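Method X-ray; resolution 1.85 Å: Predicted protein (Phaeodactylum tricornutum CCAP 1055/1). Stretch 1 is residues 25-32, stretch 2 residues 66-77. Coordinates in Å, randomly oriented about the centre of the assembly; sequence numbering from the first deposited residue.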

# COMPACT_ATOMS: atom_id res chain seq x y z
N ILE A 25 -19.21 -8.71 34.54
CA ILE A 25 -18.59 -8.42 33.25
C ILE A 25 -18.73 -6.94 32.90
O ILE A 25 -17.76 -6.28 32.52
CB ILE A 25 -19.21 -9.27 32.13
CG1 ILE A 25 -18.89 -10.76 32.33
CG2 ILE A 25 -18.73 -8.80 30.77
CD1 ILE A 25 -17.44 -11.04 32.72
N TYR A 26 -19.95 -6.42 33.03
CA TYR A 26 -20.19 -4.99 32.99
C TYR A 26 -20.39 -4.50 34.42
O TYR A 26 -21.16 -5.09 35.19
CB TYR A 26 -21.39 -4.65 32.10
CG TYR A 26 -21.15 -4.90 30.62
CD1 TYR A 26 -21.42 -6.14 30.05
CD2 TYR A 26 -20.65 -3.90 29.79
CE1 TYR A 26 -21.21 -6.37 28.70
CE2 TYR A 26 -20.43 -4.12 28.44
CZ TYR A 26 -20.71 -5.36 27.90
OH TYR A 26 -20.48 -5.58 26.56
N GLU A 27 -19.69 -3.43 34.76
CA GLU A 27 -19.61 -2.93 36.13
C GLU A 27 -20.96 -2.56 36.72
O GLU A 27 -21.68 -1.73 36.16
CB GLU A 27 -18.68 -1.71 36.19
CG GLU A 27 -18.13 -1.41 37.57
CD GLU A 27 -16.95 -2.30 37.93
OE1 GLU A 27 -16.53 -3.10 37.07
OE2 GLU A 27 -16.44 -2.18 39.06
N HIS A 28 -21.28 -3.18 37.85
CA HIS A 28 -22.53 -2.92 38.58
C HIS A 28 -23.73 -3.02 37.66
O HIS A 28 -24.68 -2.25 37.77
CB HIS A 28 -22.49 -1.54 39.23
CG HIS A 28 -21.34 -1.34 40.17
ND1 HIS A 28 -20.45 -2.34 40.48
CD2 HIS A 28 -20.92 -0.24 40.85
CE1 HIS A 28 -19.54 -1.88 41.32
NE2 HIS A 28 -19.80 -0.61 41.56
N SER A 29 -23.67 -3.98 36.74
CA SER A 29 -24.72 -4.14 35.74
C SER A 29 -25.13 -5.59 35.60
O SER A 29 -25.01 -6.18 34.52
CB SER A 29 -24.24 -3.59 34.39
OG SER A 29 -23.88 -2.22 34.50
N ALA A 30 -25.61 -6.17 36.69
CA ALA A 30 -26.05 -7.56 36.69
C ALA A 30 -27.25 -7.76 35.76
O ALA A 30 -27.52 -8.88 35.33
CB ALA A 30 -26.40 -8.02 38.10
N TRP A 31 -27.95 -6.67 35.45
CA TRP A 31 -29.11 -6.74 34.56
C TRP A 31 -28.74 -7.27 33.17
O TRP A 31 -29.58 -7.88 32.50
CB TRP A 31 -29.79 -5.37 34.43
CG TRP A 31 -28.93 -4.25 33.90
CD1 TRP A 31 -28.14 -3.41 34.63
CD2 TRP A 31 -28.80 -3.84 32.53
NE1 TRP A 31 -27.51 -2.51 33.80
CE2 TRP A 31 -27.90 -2.75 32.51
CE3 TRP A 31 -29.34 -4.29 31.33
CZ2 TRP A 31 -27.54 -2.10 31.33
CZ3 TRP A 31 -28.98 -3.64 30.15
CH2 TRP A 31 -28.09 -2.56 30.16
N VAL A 32 -27.50 -7.06 32.75
CA VAL A 32 -27.04 -7.56 31.46
C VAL A 32 -27.06 -9.08 31.45
O VAL A 32 -27.57 -9.70 30.52
CB VAL A 32 -25.62 -7.08 31.11
CG1 VAL A 32 -25.21 -7.60 29.74
CG2 VAL A 32 -25.53 -5.56 31.14
N ASP A 66 -30.43 6.24 29.17
CA ASP A 66 -30.32 6.38 30.61
C ASP A 66 -29.58 5.20 31.22
O ASP A 66 -28.76 5.36 32.12
CB ASP A 66 -31.71 6.52 31.23
N GLN A 67 -29.88 4.00 30.73
CA GLN A 67 -29.20 2.79 31.19
C GLN A 67 -27.73 2.82 30.79
O GLN A 67 -26.86 2.38 31.55
CB GLN A 67 -29.86 1.54 30.61
CG GLN A 67 -31.23 1.23 31.19
CD GLN A 67 -31.89 0.04 30.51
OE1 GLN A 67 -32.43 0.17 29.41
NE2 GLN A 67 -31.84 -1.12 31.15
N LYS A 68 -27.45 3.32 29.59
CA LYS A 68 -26.07 3.38 29.10
C LYS A 68 -25.24 4.38 29.90
O LYS A 68 -24.12 4.08 30.30
CB LYS A 68 -26.06 3.73 27.61
CG LYS A 68 -26.49 2.56 26.71
CD LYS A 68 -26.62 2.98 25.25
CE LYS A 68 -27.24 1.87 24.43
NZ LYS A 68 -27.29 2.20 22.98
N LEU A 69 -25.79 5.56 30.14
CA LEU A 69 -25.07 6.58 30.90
C LEU A 69 -24.76 6.10 32.31
O LEU A 69 -23.69 6.38 32.86
CB LEU A 69 -25.85 7.89 30.94
CG LEU A 69 -25.06 9.10 31.45
CD1 LEU A 69 -23.87 9.37 30.53
CD2 LEU A 69 -25.95 10.32 31.57
N GLU A 70 -25.70 5.36 32.90
CA GLU A 70 -25.51 4.81 34.23
C GLU A 70 -24.43 3.73 34.25
O GLU A 70 -23.71 3.56 35.24
CB GLU A 70 -26.82 4.25 34.79
CG GLU A 70 -27.82 5.31 35.25
CD GLU A 70 -27.46 5.94 36.59
OE1 GLU A 70 -26.27 5.93 36.97
OE2 GLU A 70 -28.37 6.46 37.26
N LEU A 71 -24.32 2.98 33.15
CA LEU A 71 -23.28 1.97 33.04
C LEU A 71 -21.91 2.66 33.02
O LEU A 71 -20.97 2.21 33.68
CB LEU A 71 -23.48 1.12 31.79
CG LEU A 71 -22.56 -0.09 31.61
CD1 LEU A 71 -23.34 -1.25 30.99
CD2 LEU A 71 -21.37 0.25 30.73
N LEU A 72 -21.82 3.75 32.27
CA LEU A 72 -20.58 4.53 32.21
C LEU A 72 -20.20 5.10 33.58
O LEU A 72 -19.05 5.02 33.99
CB LEU A 72 -20.70 5.66 31.19
CG LEU A 72 -20.89 5.27 29.73
CD1 LEU A 72 -20.91 6.51 28.84
CD2 LEU A 72 -19.81 4.29 29.27
N CYS A 73 -21.18 5.67 34.28
CA CYS A 73 -20.91 6.31 35.56
C CYS A 73 -20.57 5.30 36.65
O CYS A 73 -19.98 5.64 37.67
CB CYS A 73 -22.10 7.17 35.99
SG CYS A 73 -22.36 8.60 34.93
N ALA A 74 -20.95 4.05 36.41
CA ALA A 74 -20.65 2.98 37.35
C ALA A 74 -19.18 2.59 37.26
O ALA A 74 -18.65 1.92 38.15
CB ALA A 74 -21.54 1.77 37.10
N HIS A 75 -18.53 3.00 36.18
CA HIS A 75 -17.14 2.62 35.96
C HIS A 75 -16.20 3.42 36.85
O HIS A 75 -16.38 4.63 37.04
CB HIS A 75 -16.76 2.80 34.49
CG HIS A 75 -15.72 1.84 34.02
ND1 HIS A 75 -16.01 0.54 33.67
CD2 HIS A 75 -14.38 1.97 33.87
CE1 HIS A 75 -14.90 -0.08 33.31
NE2 HIS A 75 -13.89 0.77 33.42
N PRO A 76 -15.20 2.74 37.43
CA PRO A 76 -14.22 3.35 38.33
C PRO A 76 -13.37 4.41 37.65
O PRO A 76 -12.95 4.23 36.51
CB PRO A 76 -13.35 2.16 38.76
CG PRO A 76 -14.20 0.96 38.53
CD PRO A 76 -15.01 1.28 37.32
N ASP A 77 -13.13 5.51 38.36
CA ASP A 77 -12.27 6.58 37.86
C ASP A 77 -10.80 6.19 38.06
O ASP A 77 -10.38 5.89 39.18
CB ASP A 77 -12.59 7.89 38.59
CG ASP A 77 -12.21 9.11 37.78
OD1 ASP A 77 -13.07 10.00 37.62
OD2 ASP A 77 -11.05 9.19 37.33
O HOH W 1 -17.82 -2.27 33.21

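This is a small, mainly van der Waals contact in which a tight turn and the start of a helix rest against one side of a second helix and the loop that follows it, with no direct hydrogen bond between the stretches and one water linking them. The two stretches together bury 419 Å².

Leu71 is the hub. Its CA-to-CB bond points sideways, but with chi1 at -173° (t) and chi2 at 143°, between wells, the end of the side chain comes nearer to the first stretch. Leu71 CD1 meets three residues: it lies 4.0 Å from Tyr26 CD2, 3.7 Å from Ser29 OG and 4.3 Å from Trp31 CZ2. It approaches both aromatic rings obliquely. Ser29 and Leu71 are also paired in the backbone register, their CA atoms 6.8 Å apart.

Two of these partners, Tyr26 and Ser29, are the end residues of a turn. It is a type II beta turn, closed by a weak hydrogen bond from Ser29 N to Tyr26 O (3.2 Å). The Ser29 hydroxyl donates back to the turn, from OG to Glu27 O at 2.8 Å, so its polar need is met locally while the same oxygen packs against the leucine methyl. Ser29 O in turn accepts from Val32 N at 3.2 Å, tying the turn to the helix that follows.

One helical turn before Leu71, the CA-to-CB bond of Gln67 points toward the first stretch. Its NE2 sits over one face of the indole, with Gln67 NE2 3.9 Å from Trp31 CZ3, so the amide meets the flat side of the ring. Trp31, with chi1 at 59° (p), thus touches two residues one turn apart on the helix.

At the other end, Glu27 lies along the chain leaving the helix. Glu27 CA is 6.1 Å from His75 CA, and the aliphatic part of the side chain does much of the packing: Glu27 CG is 3.4 Å from Ala74 O, and Glu27 CB is 4.3 Å from His75 ND1, obliquely placed to the imidazole. Farther out, Glu27 OE2 comes within 3.9 Å of Pro76 CG, while OE1 is hydrogen-bonded elsewhere in the structure. His28, next in the turn, brings its CB to 4.0 Å from Ala74 CB; both CA-to-CB bonds point toward the opposite stretch.

Water 1 supplies the polar link. It accepts from Glu27 N at 2.7 Å and makes a weak hydrogen bond with His75 ND1 at 3.4 Å, bridging a turn amide and an imidazole that do not bond directly.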